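Local coordinates for putative mandelate racemase (Bordetella bronchiseptica, PDB 3OZY) that is an enolase-superfamily member of the mandelate racemase type that binds magnesium and m-xylarate and probably acts on acid sugars, at the interface of chains A and B. Coordinates in Å, arbitrary orientation; residue numbers count along the deposited sequence, not the author numbering. Chains: chain A/B, Putative mandelate racemase.

The interface of chains A and B. Residues chain A 89, 99-100, 260, 264; chain B 232-233, 235, 256.
B:Asp233 pushes its carboxylate into a pocket of chain A, where A:His99 and A:Arg100 grip the same oxygen, OD1. The imidazole ND1 of A:His99 donates to B:Asp233 OD1 at 2.8 Å, on its syn side and almost within the ring plane. A:Arg100 NH2 makes a salt bridge to B:Asp233 OD1, also 2.8 Å, but descends from above the carboxylate plane, 39° out of it. The two donors come from opposite faces, so one small acidic side chain can take both, and the positive guanidinium would stabilise its charge.

The other oxygen, B:Asp233 OD2, points in plane at the rim of the A:Phe89 ring, 4.0 Å from A:Phe89 CZ, where the slightly positive ring edge suits a carboxylate, and it meets water 2, which also touches A:Arg100 NE and the carbonyl oxygen of A:His99. The amide of A:Asn260 lies stacked on the carboxylate, the planes only 10° apart, its CG 3.4 Å from B:Asp233 CB. A:Asn260 OD1 faces B:Asp233 OD2 at 3.4 Å, oxygen against oxygen, while ND2 lies over CB; this is a packing contact of flat groups. The CG1-CD1 arm of B:Ile232 lies against one imidazole face, toward its ND1 edge (CG1 to A:His99 ND1 3.7 Å).

Within chain A, A:Arg100 CG, set beside the backbone N (chi1 -45°), covers the opposite face over its centre. The bend at chi2 then directs the chain toward B:Asp233, with A:His99 CE1 against one face of the guanidinium, toward its rim, which should steady both donors.

Farther out, water extends the contact to helix 235-242 of chain B. A:Asp264, on helix 258-267, pairs through OD2 with water 1 and through OD1 with water 3; both waters reach the carbonyl oxygen of B:Asp233, and water 1 also meets A:Arg100 NH2. Its carboxylate also rests on the methyl CD1 of B:Ile235. This patch recurs with the chains exchanged in the deposited two-fold pair, which may be the biological dimer. B:Ile235 N and the oxygen of water 3 are 3.0 Å apart.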
ATOM      1  N   PHE A  89      -1.480   4.911 -12.571  1.00  7.64           N
ATOM      2  CA  PHE A  89      -2.037   4.970 -11.218  1.00  8.29           C
ATOM      3  C   PHE A  89      -3.529   4.645 -11.184  1.00  8.03           C
ATOM      4  O   PHE A  89      -3.980   3.805 -10.405  1.00  8.58           O
ATOM      5  CB  PHE A  89      -1.768   6.349 -10.596  1.00  9.62           C
ATOM      6  CG  PHE A  89      -2.304   6.513  -9.192  1.00  8.80           C
ATOM      7  CD1 PHE A  89      -1.547   6.125  -8.092  1.00  9.89           C
ATOM      8  CD2 PHE A  89      -3.540   7.107  -8.976  1.00  9.20           C
ATOM      9  CE1 PHE A  89      -2.033   6.287  -6.800  1.00  8.86           C
ATOM     10  CE2 PHE A  89      -4.036   7.269  -7.688  1.00  9.64           C
ATOM     11  CZ  PHE A  89      -3.277   6.865  -6.596  1.00 10.15           C
ATOM     12  N   HIS A  99      -3.159   1.615  -2.692  1.00  6.45           N
ATOM     13  CA  HIS A  99      -2.800   3.015  -2.878  1.00  6.41           C
ATOM     14  C   HIS A  99      -1.489   3.458  -2.193  1.00  6.83           C
ATOM     15  O   HIS A  99      -0.926   4.472  -2.598  1.00  6.82           O
ATOM     16  CB  HIS A  99      -3.973   3.935  -2.503  1.00  6.44           C
ATOM     17  CG  HIS A  99      -4.305   3.962  -1.040  1.00  5.40           C
ATOM     18  ND1 HIS A  99      -4.684   5.121  -0.395  1.00  6.57           N
ATOM     19  CD2 HIS A  99      -4.332   2.985  -0.102  1.00  6.66           C
ATOM     20  CE1 HIS A  99      -4.925   4.856   0.878  1.00  6.56           C
ATOM     21  NE2 HIS A  99      -4.715   3.567   1.083  1.00  7.26           N
ATOM     22  N   ARG A 100      -1.011   2.718  -1.183  1.00  5.99           N
ATOM     23  CA  ARG A 100       0.256   3.055  -0.502  1.00  5.44           C
ATOM     24  C   ARG A 100       1.095   1.788  -0.407  1.00  6.87           C
ATOM     25  O   ARG A 100       1.144   1.126   0.633  1.00  7.38           O
ATOM     26  CB  ARG A 100      -0.000   3.663   0.884  1.00  6.65           C
ATOM     27  CG  ARG A 100      -1.109   4.737   0.917  1.00  7.05           C
ATOM     28  CD  ARG A 100      -0.703   6.048   0.212  1.00  6.94           C
ATOM     29  NE  ARG A 100      -1.840   6.975   0.198  1.00  7.02           N
ATOM     30  CZ  ARG A 100      -2.236   7.700   1.238  1.00  7.69           C
ATOM     31  NH1 ARG A 100      -1.556   7.661   2.373  1.00  7.97           N
ATOM     32  NH2 ARG A 100      -3.312   8.484   1.137  1.00  8.46           N
ATOM     33  N   ASN A 260      -0.521  12.330  -1.190  1.00  6.96           N
ATOM     34  CA  ASN A 260      -1.685  12.216  -0.310  1.00  7.58           C
ATOM     35  C   ASN A 260      -1.294  11.922   1.132  1.00  6.40           C
ATOM     36  O   ASN A 260      -1.897  12.442   2.072  1.00  7.42           O
ATOM     37  CB  ASN A 260      -2.624  11.127  -0.821  1.00  7.57           C
ATOM     38  CG  ASN A 260      -3.035  11.352  -2.248  1.00  8.67           C
ATOM     39  OD1 ASN A 260      -2.707  10.564  -3.147  1.00 13.88           O
ATOM     40  ND2 ASN A 260      -3.742  12.439  -2.478  1.00  8.12           N
ATOM     41  N   ASP A 264      -1.843  14.541   4.449  1.00  7.20           N
ATOM     42  CA  ASP A 264      -2.465  14.178   5.720  1.00  7.74           C
ATOM     43  C   ASP A 264      -1.588  14.565   6.910  1.00  6.46           C
ATOM     44  O   ASP A 264      -2.093  15.030   7.923  1.00  8.22           O
ATOM     45  CB  ASP A 264      -2.802  12.690   5.768  1.00  7.77           C
ATOM     46  CG  ASP A 264      -4.046  12.349   4.985  1.00 10.05           C
ATOM     47  OD1 ASP A 264      -4.859  13.258   4.721  1.00 13.42           O
ATOM     48  OD2 ASP A 264      -4.210  11.170   4.642  1.00  8.19           O
TER
ATOM     49  N   ILE B 232     -10.303   7.560  -2.420  0.56  7.26           N
ATOM     50  CA  ILE B 232     -10.074   7.201  -1.022  0.56  6.99           C
ATOM     51  C   ILE B 232      -8.938   8.011  -0.399  0.56  6.35           C
ATOM     52  O   ILE B 232      -8.758   7.984   0.814  0.56  6.49           O
ATOM     53  CB  ILE B 232      -9.805   5.678  -0.810  0.56  6.48           C
ATOM     54  CG1 ILE B 232      -8.328   5.324  -1.051  0.56  6.64           C
ATOM     55  CG2 ILE B 232     -10.764   4.821  -1.640  0.56  7.11           C
ATOM     56  CD1 ILE B 232      -7.910   5.354  -2.499  0.56  6.83           C
ATOM     57  N   ASP B 233      -8.180   8.726  -1.227  1.00  5.97           N
ATOM     58  CA  ASP B 233      -7.086   9.560  -0.737  1.00  7.74           C
ATOM     59  C   ASP B 233      -7.544  10.926  -0.263  1.00  6.64           C
ATOM     60  O   ASP B 233      -6.760  11.656   0.341  1.00  7.34           O
ATOM     61  CB  ASP B 233      -6.014   9.712  -1.816  1.00  7.44           C
ATOM     62  CG  ASP B 233      -5.255   8.425  -2.052  1.00  8.14           C
ATOM     63  OD1 ASP B 233      -4.894   7.791  -1.044  1.00  8.33           O
ATOM     64  OD2 ASP B 233      -5.019   8.056  -3.223  1.00  9.63           O
ATOM     65  N   ILE B 235      -9.621  12.376   2.249  1.00  7.08           N
ATOM     66  CA  ILE B 235     -10.402  12.245   3.472  1.00  6.86           C
ATOM     67  C   ILE B 235     -11.283  13.468   3.740  1.00  7.62           C
ATOM     68  O   ILE B 235     -12.470  13.337   4.091  1.00  7.17           O
ATOM     69  CB  ILE B 235      -9.501  11.953   4.687  1.00  8.03           C
ATOM     70  CG1 ILE B 235      -8.685  10.681   4.440  1.00  8.80           C
ATOM     71  CG2 ILE B 235     -10.360  11.812   5.929  1.00 10.29           C
ATOM     72  CD1 ILE B 235      -7.699  10.351   5.553  1.00  9.27           C
ATOM     73  N   LEU B 256      -9.278   0.799   1.392  1.00  6.08           N
ATOM     74  CA  LEU B 256      -8.542   1.309   2.546  1.00  6.49           C
ATOM     75  C   LEU B 256      -8.075   0.107   3.348  1.00  7.27           C
ATOM     76  O   LEU B 256      -8.768  -0.911   3.417  1.00  8.24           O
ATOM     77  CB  LEU B 256      -9.462   2.184   3.401  1.00  7.43           C
ATOM     78  CG  LEU B 256      -9.905   3.494   2.747  1.00  7.96           C
ATOM     79  CD1 LEU B 256     -11.018   4.149   3.564  1.00 11.45           C
ATOM     80  CD2 LEU B 256      -8.710   4.441   2.592  1.00  8.18           C
TER
HETATM   81  O   HOH W   1      -5.357  10.111   2.433  1.00  8.05           O
HETATM   82  O   HOH W   2      -2.340   7.150  -2.695  1.00  8.11           O
HETATM   83  O   HOH W   3      -6.764  13.127   2.861  1.00 10.81           O